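Local structure of glycosylation Associate Protein 1 (Streptococcus agalactiae serotype V, 6OYC) at residues A277-L283 / K295-V300; V232-Q236 / R259-V265; L266-L272 / Q288-I293; F4-W8 / D32-M38. The protein probably takes part, as a GT-B-like member of the Gap123 complex, in the glycosylation and secretion of proteins through the accessory Sec system. All blocks are in the same frame, centred on the assembly; numbering follows the deposited sequence.

Overall arrangement
All four contacts belong to the seven-stranded parallel sheet of one Rossmann-like domain and the helices packed on it. Contact 4 closes first along the chain, then contact 2; contacts 1 and 3 follow and interleave, because helix 283-292 is the crossover between the two strands of contact 1. Strands 2-5 and 229-233, neighbours in the sheet, bring contacts 4 and 2 together, with centres about 13 Å apart, and a salt bridge from R259 to D33 ties them. Contact 3 shares helix 262-267 with contact 2, their centres about 11 Å apart, but lies about 21 Å from contact 4. Contacts 2 and 4 join post-strand loops to helix starts; contacts 1 and 3 involve the outer beta-alpha-beta unit.

Contact 1. Residues A277-L283 / K295-V300; sequences AIICDRL and KPVVHV
Four backbone hydrogen bonds zip strand 277-280 to strand 297-299, the parallel partners of a beta-alpha-beta unit whose connecting helix is 283-292. I278 N gives to P296 O (2.8 Å) and I278 O takes V298 N (2.7 Å). Further along, C280 N reaches V298 O at 3.2 Å, and C280 O receives V300 N at 2.8 Å in an almost straight bond, 175° at the hydrogen. Strand 297-299 is the outermost strand of the sheet at this end, while strand 250-255 flanks 277-280 on its other edge through bonds of A277 and I279.

I278, C280 and V297 face helix 283-292, where L289 and A286 receive them. I279 and V298 turn to the other face, against I510 of helix 505-512. There the CG2 branches of I279 and V300 meet at 3.5 Å, I279 CG2 being the branch anti to its own backbone nitrogen.

At the end of strand 297-299 the imidazole of H299 lies beside residues 281-283, where the chain turns into helix 283-292. D281 O sits at the edge of this ring, 3.2 Å from H299 CE1. Over one face comes L283 CD2, 3.7 Å from the ring centroid and displaced toward the rim on the CG side.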
# COMPACT_ATOMS: atom_id res chain seq x y z
N ALA A 277 -16.71 5.16 18.58
CA ALA A 277 -17.13 4.10 17.66
C ALA A 277 -15.89 3.37 17.15
O ALA A 277 -14.78 3.91 17.17
CB ALA A 277 -17.96 4.63 16.49
N ILE A 278 -16.10 2.14 16.69
CA ILE A 278 -15.04 1.32 16.12
C ILE A 278 -15.45 0.92 14.71
O ILE A 278 -16.60 0.52 14.49
CB ILE A 278 -14.73 0.09 16.98
CG1 ILE A 278 -14.25 0.52 18.37
CG2 ILE A 278 -13.68 -0.78 16.31
CD1 ILE A 278 -14.45 -0.51 19.44
N ILE A 279 -14.53 1.05 13.77
CA ILE A 279 -14.67 0.57 12.40
C ILE A 279 -13.76 -0.63 12.20
O ILE A 279 -12.61 -0.61 12.66
CB ILE A 279 -14.29 1.65 11.36
CG1 ILE A 279 -15.20 2.87 11.42
CG2 ILE A 279 -14.30 1.05 9.95
CD1 ILE A 279 -14.59 4.05 10.69
N CYS A 280 -14.24 -1.65 11.50
CA CYS A 280 -13.28 -2.59 10.95
C CYS A 280 -13.73 -3.12 9.60
O CYS A 280 -14.90 -3.00 9.20
CB CYS A 280 -12.99 -3.76 11.90
SG CYS A 280 -14.44 -4.52 12.48
N ASP A 281 -12.77 -3.70 8.89
CA ASP A 281 -12.99 -4.25 7.57
C ASP A 281 -13.56 -5.67 7.60
O ASP A 281 -13.97 -6.18 6.55
CB ASP A 281 -11.68 -4.23 6.77
CG ASP A 281 -10.59 -5.08 7.40
OD1 ASP A 281 -10.40 -5.01 8.63
OD2 ASP A 281 -9.92 -5.84 6.67
N ARG A 282 -13.60 -6.33 8.75
CA ARG A 282 -13.99 -7.74 8.73
C ARG A 282 -15.15 -8.01 9.69
O ARG A 282 -15.22 -7.44 10.79
CB ARG A 282 -12.80 -8.63 9.06
CG ARG A 282 -11.83 -8.78 7.88
CD ARG A 282 -10.83 -9.86 8.18
NE ARG A 282 -11.52 -11.12 8.40
CZ ARG A 282 -11.64 -12.06 7.47
NH1 ARG A 282 -11.09 -11.86 6.28
NH2 ARG A 282 -12.30 -13.18 7.73
N LEU A 283 -16.05 -8.88 9.24
CA LEU A 283 -17.23 -9.21 10.04
C LEU A 283 -16.87 -10.10 11.23
O LEU A 283 -17.41 -9.92 12.32
CB LEU A 283 -18.29 -9.88 9.17
CG LEU A 283 -19.09 -8.93 8.28
CD1 LEU A 283 -20.11 -9.71 7.46
CD2 LEU A 283 -19.80 -7.90 9.11
N LYS A 295 -19.47 -1.13 22.52
CA LYS A 295 -19.18 0.03 21.70
C LYS A 295 -19.84 -0.19 20.35
O LYS A 295 -19.94 -1.34 19.88
CB LYS A 295 -17.68 0.26 21.49
CG LYS A 295 -16.91 0.74 22.71
CD LYS A 295 -17.29 2.16 23.07
CE LYS A 295 -16.50 2.60 24.29
NZ LYS A 295 -16.68 4.04 24.63
N PRO A 296 -20.29 0.87 19.69
CA PRO A 296 -20.70 0.73 18.29
C PRO A 296 -19.52 0.22 17.46
O PRO A 296 -18.44 0.80 17.47
CB PRO A 296 -21.13 2.15 17.89
CG PRO A 296 -21.23 2.93 19.20
CD PRO A 296 -20.31 2.26 20.16
N VAL A 297 -19.73 -0.90 16.79
CA VAL A 297 -18.75 -1.50 15.88
C VAL A 297 -19.40 -1.48 14.50
O VAL A 297 -20.41 -2.16 14.29
CB VAL A 297 -18.36 -2.92 16.30
CG1 VAL A 297 -17.42 -3.56 15.30
CG2 VAL A 297 -17.74 -2.95 17.70
N VAL A 298 -18.86 -0.70 13.57
CA VAL A 298 -19.43 -0.57 12.24
C VAL A 298 -18.52 -1.25 11.23
O VAL A 298 -17.31 -0.97 11.17
CB VAL A 298 -19.67 0.90 11.86
CG1 VAL A 298 -20.21 0.96 10.41
CG2 VAL A 298 -20.63 1.56 12.83
N HIS A 299 -19.10 -2.13 10.42
CA HIS A 299 -18.36 -2.86 9.40
C HIS A 299 -18.23 -1.99 8.16
O HIS A 299 -19.23 -1.47 7.65
CB HIS A 299 -19.05 -4.19 9.09
CG HIS A 299 -18.55 -4.87 7.85
ND1 HIS A 299 -17.26 -5.36 7.73
CD2 HIS A 299 -19.18 -5.19 6.70
CE1 HIS A 299 -17.12 -5.92 6.54
NE2 HIS A 299 -18.27 -5.83 5.90
N VAL A 300 -17.00 -1.80 7.70
CA VAL A 300 -16.72 -1.00 6.51
C VAL A 300 -15.87 -1.85 5.58
O VAL A 300 -14.68 -2.05 5.83
CB VAL A 300 -16.01 0.33 6.86
CG1 VAL A 300 -15.50 1.03 5.60
CG2 VAL A 300 -16.94 1.27 7.66

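Contact 2. Residues V232-Q236 / R259-V265; sequences VSFNQ and RNNAHNV. With SO4 (sulfate ion), chain J.
F234 runs from its CB, beside the N260 amide, to a ring tip resting on the start of helix 262-267. The CB lies 3.8 Å from N260 OD1. CG is anti to the backbone nitrogen (chi1 -173°), which sends the ring along the 259-265 segment, with its plane 87° from that of the N260 amide. CD1 meets N260 ND2 near the ring plane, CE1 lies 3.9 Å from V265 CG2, a methyl that covers one ring face as a CH-pi contact, and CZ touches V265 CA. Sulfate O1 lies at the same ring edge, near CD1 and CE1.

The carbonyl of the same residue is gripped twice. N260 ND2 donates to F234 O at 2.7 Å and R259 NE at 2.9 Å, reaching it from opposite faces of the carbonyl plane. R259 bends at its third torsion to bring NE there, and S233 OG lies over a face of its guanidinium; NH1 goes on to a salt bridge with D33.

N260 ND2 spends its other hydrogen on a sulfate, 3.0 Å from O3, an atom that N261 N also reaches. Q236 N holds O1 at 2.8 Å, and N264 ND2 holds O2 at 2.9 Å. The ion probably came from the crystallisation liquor, but its place at a helix start, where the helix dipole would probably favour an anion, is consistent with an anion-binding spot.

The 232-236 segment leaves strand 229-233, which lies between strands 2-5 and 250-255, while N261 caps helix 262-267; F234 fills the corner, also touching N239 of helix 239-242.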
# COMPACT_ATOMS: atom_id res chain seq x y z
N VAL A 232 -8.56 7.29 14.13
CA VAL A 232 -7.23 6.76 14.38
C VAL A 232 -7.11 5.38 13.75
O VAL A 232 -7.90 4.47 14.06
CB VAL A 232 -6.91 6.69 15.89
CG1 VAL A 232 -5.51 6.08 16.10
CG2 VAL A 232 -7.02 8.07 16.52
N SER A 233 -6.12 5.23 12.89
CA SER A 233 -5.65 3.91 12.48
C SER A 233 -5.11 3.16 13.70
O SER A 233 -4.12 3.59 14.31
CB SER A 233 -4.55 4.11 11.43
OG SER A 233 -4.49 3.02 10.56
N PHE A 234 -5.75 2.06 14.08
CA PHE A 234 -5.34 1.36 15.30
C PHE A 234 -3.91 0.84 15.17
O PHE A 234 -3.62 0.02 14.30
CB PHE A 234 -6.29 0.20 15.62
CG PHE A 234 -6.02 -0.46 16.96
CD1 PHE A 234 -4.93 -1.29 17.15
CD2 PHE A 234 -6.87 -0.24 18.04
CE1 PHE A 234 -4.69 -1.89 18.38
CE2 PHE A 234 -6.64 -0.83 19.26
CZ PHE A 234 -5.55 -1.67 19.43
N ASN A 235 -3.03 1.27 16.07
CA ASN A 235 -1.65 0.82 16.05
C ASN A 235 -1.03 1.00 17.43
O ASN A 235 -1.08 2.09 18.00
CB ASN A 235 -0.85 1.61 15.00
CG ASN A 235 0.36 0.85 14.52
OD1 ASN A 235 1.09 0.28 15.32
ND2 ASN A 235 0.57 0.83 13.21
N GLN A 236 -0.42 -0.07 17.96
CA GLN A 236 0.23 0.07 19.26
C GLN A 236 1.40 1.06 19.23
O GLN A 236 1.77 1.57 20.29
CB GLN A 236 0.73 -1.28 19.77
CG GLN A 236 1.76 -1.95 18.88
CD GLN A 236 2.12 -3.36 19.36
OE1 GLN A 236 1.87 -4.35 18.66
NE2 GLN A 236 2.72 -3.45 20.55
N ARG A 259 -3.16 -5.08 9.11
CA ARG A 259 -2.28 -4.41 10.07
C ARG A 259 -2.46 -4.91 11.50
O ARG A 259 -1.49 -5.00 12.24
CB ARG A 259 -2.55 -2.91 10.05
CG ARG A 259 -1.75 -2.10 11.05
CD ARG A 259 -2.10 -0.61 10.95
NE ARG A 259 -3.47 -0.33 11.39
CZ ARG A 259 -4.44 0.09 10.59
NH1 ARG A 259 -4.20 0.32 9.29
NH2 ARG A 259 -5.66 0.31 11.08
N ASN A 260 -3.67 -5.24 11.91
CA ASN A 260 -3.95 -5.41 13.32
C ASN A 260 -4.07 -6.88 13.68
O ASN A 260 -4.74 -7.65 12.99
CB ASN A 260 -5.22 -4.65 13.68
CG ASN A 260 -5.02 -3.15 13.56
OD1 ASN A 260 -5.79 -2.44 12.91
ND2 ASN A 260 -3.92 -2.67 14.15
N ASN A 261 -3.39 -7.25 14.76
CA ASN A 261 -3.63 -8.52 15.43
C ASN A 261 -4.87 -8.40 16.33
O ASN A 261 -4.89 -7.62 17.29
CB ASN A 261 -2.40 -8.91 16.24
CG ASN A 261 -2.47 -10.32 16.75
OD1 ASN A 261 -3.52 -10.78 17.19
ND2 ASN A 261 -1.34 -11.01 16.70
N ALA A 262 -5.91 -9.18 16.01
CA ALA A 262 -7.16 -9.15 16.78
C ALA A 262 -6.91 -9.31 18.28
O ALA A 262 -7.53 -8.62 19.10
CB ALA A 262 -8.10 -10.23 16.27
N HIS A 263 -6.03 -10.24 18.66
CA HIS A 263 -5.71 -10.40 20.07
C HIS A 263 -5.20 -9.09 20.67
O HIS A 263 -5.60 -8.71 21.77
CB HIS A 263 -4.67 -11.51 20.27
CG HIS A 263 -4.09 -11.53 21.65
ND1 HIS A 263 -4.73 -12.12 22.72
CD2 HIS A 263 -2.94 -11.01 22.14
CE1 HIS A 263 -4.00 -11.98 23.81
NE2 HIS A 263 -2.90 -11.31 23.48
N ASN A 264 -4.32 -8.39 19.94
CA ASN A 264 -3.81 -7.12 20.44
C ASN A 264 -4.91 -6.09 20.55
O ASN A 264 -4.94 -5.30 21.49
CB ASN A 264 -2.69 -6.60 19.53
CG ASN A 264 -1.40 -7.36 19.72
OD1 ASN A 264 -1.30 -8.26 20.56
ND2 ASN A 264 -0.39 -6.99 18.94
N VAL A 265 -5.83 -6.06 19.58
CA VAL A 265 -6.96 -5.16 19.68
C VAL A 265 -7.79 -5.48 20.92
O VAL A 265 -8.01 -4.63 21.79
CB VAL A 265 -7.82 -5.21 18.40
CG1 VAL A 265 -9.06 -4.36 18.59
CG2 VAL A 265 -6.99 -4.75 17.20
S SO4 J . -1.26 -3.83 16.68
O1 SO4 J . -1.44 -2.38 16.68
O2 SO4 J . -1.06 -4.33 18.04
O3 SO4 J . -2.47 -4.47 16.11
O4 SO4 J . -0.11 -4.18 15.82

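Contact 3. Residues L266-L272 / Q288-I293; sequences LEDYSSL and QLKEKI
K292 NZ donates to L266 O at 2.7 Å, tying the last turn of helix 283-292 to the end of helix 262-267. The ammonium approaches from above the carbonyl plane, 51° out of it. An extended chain delivers it: CG is anti to the backbone nitrogen (chi1 -165°), and every later torsion is also near straight. On the way K292 CD passes 4.0 Å from L266 CB, and CE rests close to Y269 OH, the two side chains meeting at about a right angle.

Beneath this polar strap the apolar groups interlock. L266 splits its methyls: CD1 lies against Q288 NE2 at 3.5 Å, while CD2 meets L289 CD2 at 4.0 Å. L289 CD2 also touches L272 CD1, so a single methyl bridges two leucines from successive helices. I293, where the chain leaves helical geometry, puts CD1 3.9 Å from L272 CB.

Helix 269-273 starts at D268, the centre of an inverse gamma turn. The D268 carboxylate caps this helix, OD1 taking S271 N at 3.0 Å and OD2 taking S271 OG. Helices lying side by side over the strands they connect are characteristic of a Rossmann-like sheet, here with L289 reaching V297 and L272 reaching L253.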
# COMPACT_ATOMS: atom_id res chain seq x y z
N LEU A 266 -8.23 -6.74 21.04
CA LEU A 266 -9.14 -7.13 22.11
C LEU A 266 -8.51 -7.04 23.48
O LEU A 266 -9.23 -7.10 24.48
CB LEU A 266 -9.62 -8.56 21.90
CG LEU A 266 -10.37 -8.73 20.60
CD1 LEU A 266 -10.32 -10.19 20.15
CD2 LEU A 266 -11.79 -8.26 20.85
N GLU A 267 -7.19 -6.89 23.56
CA GLU A 267 -6.51 -6.76 24.84
C GLU A 267 -6.39 -5.32 25.30
O GLU A 267 -6.25 -5.07 26.50
CB GLU A 267 -5.13 -7.43 24.74
CG GLU A 267 -4.05 -6.89 25.63
CD GLU A 267 -2.71 -7.57 25.41
OE1 GLU A 267 -2.11 -7.38 24.31
OE2 GLU A 267 -2.24 -8.28 26.34
N ASP A 268 -6.47 -4.36 24.37
CA ASP A 268 -6.21 -2.95 24.69
C ASP A 268 -7.51 -2.28 25.14
O ASP A 268 -8.06 -1.39 24.48
CB ASP A 268 -5.61 -2.25 23.48
CG ASP A 268 -5.16 -0.83 23.79
OD1 ASP A 268 -5.44 -0.34 24.91
OD2 ASP A 268 -4.53 -0.20 22.91
N TYR A 269 -8.00 -2.73 26.30
CA TYR A 269 -9.21 -2.17 26.91
C TYR A 269 -9.16 -0.65 26.99
O TYR A 269 -10.18 0.02 26.77
CB TYR A 269 -9.39 -2.70 28.33
CG TYR A 269 -9.97 -4.09 28.50
CD1 TYR A 269 -11.35 -4.29 28.60
CD2 TYR A 269 -9.14 -5.20 28.64
CE1 TYR A 269 -11.88 -5.56 28.79
CE2 TYR A 269 -9.66 -6.48 28.82
CZ TYR A 269 -11.04 -6.65 28.90
OH TYR A 269 -11.58 -7.91 29.10
N SER A 270 -7.99 -0.10 27.30
CA SER A 270 -7.89 1.34 27.52
C SER A 270 -8.20 2.11 26.24
O SER A 270 -8.93 3.11 26.28
CB SER A 270 -6.50 1.70 28.05
OG SER A 270 -6.36 1.31 29.41
N SER A 271 -7.67 1.65 25.10
CA SER A 271 -7.98 2.30 23.83
C SER A 271 -9.45 2.11 23.46
O SER A 271 -10.12 3.06 23.04
CB SER A 271 -7.09 1.75 22.72
OG SER A 271 -5.72 2.10 22.91
N LEU A 272 -9.96 0.88 23.59
CA LEU A 272 -11.31 0.59 23.13
C LEU A 272 -12.35 1.34 23.95
O LEU A 272 -13.37 1.79 23.41
CB LEU A 272 -11.60 -0.91 23.20
CG LEU A 272 -10.68 -1.81 22.37
CD1 LEU A 272 -11.23 -3.20 22.34
CD2 LEU A 272 -10.52 -1.25 20.96
N GLN A 288 -16.11 -10.45 17.26
CA GLN A 288 -15.30 -10.54 18.48
C GLN A 288 -15.32 -9.23 19.25
O GLN A 288 -15.47 -9.23 20.48
CB GLN A 288 -13.85 -10.91 18.15
CG GLN A 288 -13.62 -12.33 17.65
CD GLN A 288 -12.16 -12.55 17.31
OE1 GLN A 288 -11.74 -12.32 16.18
NE2 GLN A 288 -11.37 -12.97 18.29
N LEU A 289 -15.18 -8.10 18.56
CA LEU A 289 -15.21 -6.81 19.24
C LEU A 289 -16.55 -6.59 19.94
O LEU A 289 -16.58 -6.31 21.14
CB LEU A 289 -14.95 -5.69 18.23
CG LEU A 289 -13.47 -5.46 17.96
CD1 LEU A 289 -13.30 -4.58 16.74
CD2 LEU A 289 -12.82 -4.82 19.18
N LYS A 290 -17.65 -6.72 19.20
CA LYS A 290 -18.98 -6.58 19.79
C LYS A 290 -19.18 -7.53 20.97
O LYS A 290 -19.88 -7.20 21.93
CB LYS A 290 -20.05 -6.84 18.73
CG LYS A 290 -20.33 -5.68 17.80
CD LYS A 290 -21.18 -4.58 18.46
CE LYS A 290 -21.99 -3.79 17.41
NZ LYS A 290 -22.56 -2.50 17.94
N GLU A 291 -18.57 -8.72 20.91
CA GLU A 291 -18.64 -9.65 22.02
C GLU A 291 -17.97 -9.08 23.26
O GLU A 291 -18.50 -9.19 24.37
CB GLU A 291 -17.98 -10.97 21.62
CG GLU A 291 -17.99 -12.08 22.67
CD GLU A 291 -17.81 -13.47 22.04
OE1 GLU A 291 -18.47 -14.43 22.50
OE2 GLU A 291 -17.01 -13.59 21.08
N LYS A 292 -16.81 -8.44 23.09
CA LYS A 292 -16.00 -8.12 24.26
C LYS A 292 -16.28 -6.73 24.82
O LYS A 292 -16.10 -6.52 26.02
CB LYS A 292 -14.51 -8.25 23.96
CG LYS A 292 -13.65 -8.29 25.23
CD LYS A 292 -12.22 -8.73 24.95
CE LYS A 292 -11.39 -8.82 26.22
NZ LYS A 292 -9.97 -9.28 25.96
N ILE A 293 -16.71 -5.77 24.01
CA ILE A 293 -16.97 -4.45 24.57
C ILE A 293 -18.25 -3.88 23.99
O ILE A 293 -18.64 -4.18 22.86
CB ILE A 293 -15.80 -3.45 24.37
CG1 ILE A 293 -16.05 -2.19 25.24
CG2 ILE A 293 -15.64 -3.09 22.91
CD1 ILE A 293 -14.90 -1.17 25.31

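Contact 4. Residues F4-W8 / D32-M38; sequences FIPSW and DDTINQM
In this Rossmann-like domain, the end of strand 2-5 and the loop after it, residues 4-8, pack on the N-terminal turns of helix 33-43, where W8, P6 and F4 meet D32, T34 and Q37. D32 is the N-cap. Its OD1 accepts I35 N at 3.3 Å nearly along the C-O axis, with a weak bond from T34 N besides. The carboxylate can turn back over the helix start because CG stands between the backbone nitrogen and carbonyl carbon (chi1 73°).

The other oxygen, D32 OD2, looks to the loop. W8 NE1 reaches it at 3.1 Å in a weak bond bent to 128°, with OD2 near the indole plane. One water donates to D32 OD2 and, at 2.7 Å, to T34 OG1, and accepts from S7 N at 2.9 Å. A second water also donates to OD2, so the carboxylate joins helix and loop through solvent as well as directly.

The indole is packed from several directions: P6 CB sits over its centre, I35 CD1 comes obliquely to W8 CZ2 at 3.6 Å, and T34 CG2 flanks P6 and W8 from the side. L59 and L63 of helix 59-65 also touch W8. Further along the helix, F4 lies against Q37 and M38, with M38 CA over one ring face, M38 SD 4.9 Å from the ring centroid in an oblique Met-aromatic contact, and Q37 CB 3.7 Å from F4 CE2.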
# COMPACT_ATOMS: atom_id res chain seq x y z
N PHE A 4 -7.68 12.48 10.32
CA PHE A 4 -7.31 11.09 10.08
C PHE A 4 -5.86 10.89 10.48
O PHE A 4 -4.99 11.68 10.08
CB PHE A 4 -7.51 10.70 8.61
CG PHE A 4 -8.94 10.46 8.22
CD1 PHE A 4 -9.75 11.53 7.82
CD2 PHE A 4 -9.48 9.19 8.24
CE1 PHE A 4 -11.08 11.32 7.44
CE2 PHE A 4 -10.80 8.97 7.87
CZ PHE A 4 -11.60 10.03 7.47
N ILE A 5 -5.59 9.85 11.26
CA ILE A 5 -4.20 9.54 11.59
C ILE A 5 -3.89 8.18 10.98
O ILE A 5 -4.41 7.16 11.46
CB ILE A 5 -3.96 9.55 13.10
CG1 ILE A 5 -4.32 10.93 13.68
CG2 ILE A 5 -2.53 9.15 13.40
CD1 ILE A 5 -3.98 11.09 15.12
N PRO A 6 -3.05 8.11 9.94
CA PRO A 6 -2.77 6.83 9.27
C PRO A 6 -1.69 6.04 10.01
O PRO A 6 -1.05 6.52 10.94
CB PRO A 6 -2.26 7.27 7.89
CG PRO A 6 -1.53 8.55 8.19
CD PRO A 6 -2.30 9.22 9.33
N SER A 7 -1.49 4.81 9.54
CA SER A 7 -0.39 3.94 9.97
C SER A 7 0.43 3.57 8.75
O SER A 7 0.34 2.45 8.24
CB SER A 7 -0.91 2.66 10.68
OG SER A 7 -1.43 3.00 11.95
N TRP A 8 1.17 4.54 8.23
CA TRP A 8 1.94 4.30 7.02
C TRP A 8 3.41 4.23 7.37
O TRP A 8 4.24 4.90 6.74
CB TRP A 8 1.68 5.38 5.97
CG TRP A 8 0.26 5.48 5.53
CD1 TRP A 8 -0.70 4.50 5.60
CD2 TRP A 8 -0.37 6.62 4.95
NE1 TRP A 8 -1.90 4.97 5.10
CE2 TRP A 8 -1.72 6.26 4.69
CE3 TRP A 8 0.07 7.91 4.63
CZ2 TRP A 8 -2.62 7.15 4.12
CZ3 TRP A 8 -0.83 8.79 4.05
CH2 TRP A 8 -2.16 8.41 3.82
N ASP A 32 -5.11 1.06 2.19
CA ASP A 32 -5.52 0.55 3.50
C ASP A 32 -6.78 1.28 3.96
O ASP A 32 -7.38 2.05 3.20
CB ASP A 32 -4.38 0.66 4.51
CG ASP A 32 -4.11 2.09 4.96
OD1 ASP A 32 -4.77 3.04 4.49
OD2 ASP A 32 -3.19 2.28 5.80
N ASP A 33 -7.14 1.06 5.23
CA ASP A 33 -8.39 1.60 5.77
C ASP A 33 -8.42 3.12 5.76
O ASP A 33 -9.48 3.72 5.53
CB ASP A 33 -8.63 1.04 7.18
CG ASP A 33 -7.44 1.25 8.13
OD1 ASP A 33 -6.28 1.18 7.66
OD2 ASP A 33 -7.67 1.49 9.35
N THR A 34 -7.28 3.78 5.98
CA THR A 34 -7.29 5.24 5.97
C THR A 34 -7.63 5.78 4.59
O THR A 34 -8.42 6.72 4.46
CB THR A 34 -5.95 5.78 6.44
OG1 THR A 34 -5.64 5.26 7.73
CG2 THR A 34 -5.98 7.33 6.50
N ILE A 35 -7.02 5.21 3.54
CA ILE A 35 -7.34 5.63 2.18
C ILE A 35 -8.82 5.44 1.91
O ILE A 35 -9.52 6.34 1.44
CB ILE A 35 -6.50 4.85 1.15
CG1 ILE A 35 -4.99 4.99 1.43
CG2 ILE A 35 -6.93 5.23 -0.28
CD1 ILE A 35 -4.42 6.31 1.06
N ASN A 36 -9.31 4.24 2.21
CA ASN A 36 -10.71 3.93 1.95
C ASN A 36 -11.63 4.90 2.69
O ASN A 36 -12.59 5.41 2.10
CB ASN A 36 -10.97 2.48 2.35
CG ASN A 36 -12.43 2.17 2.44
OD1 ASN A 36 -13.07 2.43 3.46
ND2 ASN A 36 -12.98 1.64 1.35
N GLN A 37 -11.32 5.19 3.95
CA GLN A 37 -12.20 6.03 4.76
C GLN A 37 -12.11 7.49 4.36
O GLN A 37 -13.13 8.20 4.37
CB GLN A 37 -11.87 5.86 6.25
CG GLN A 37 -12.31 4.50 6.77
CD GLN A 37 -11.56 4.03 7.99
OE1 GLN A 37 -10.96 4.83 8.72
NE2 GLN A 37 -11.60 2.72 8.24
N MET A 38 -10.92 7.98 4.02
CA MET A 38 -10.87 9.38 3.64
C MET A 38 -11.58 9.63 2.31
O MET A 38 -12.16 10.70 2.13
CB MET A 38 -9.43 9.87 3.53
CG MET A 38 -9.38 11.36 3.23
SD MET A 38 -7.93 12.08 4.00
CE MET A 38 -6.99 10.57 4.15
O HOH W 1 -3.64 3.52 8.01
O HOH W 2 -1.92 0.06 7.53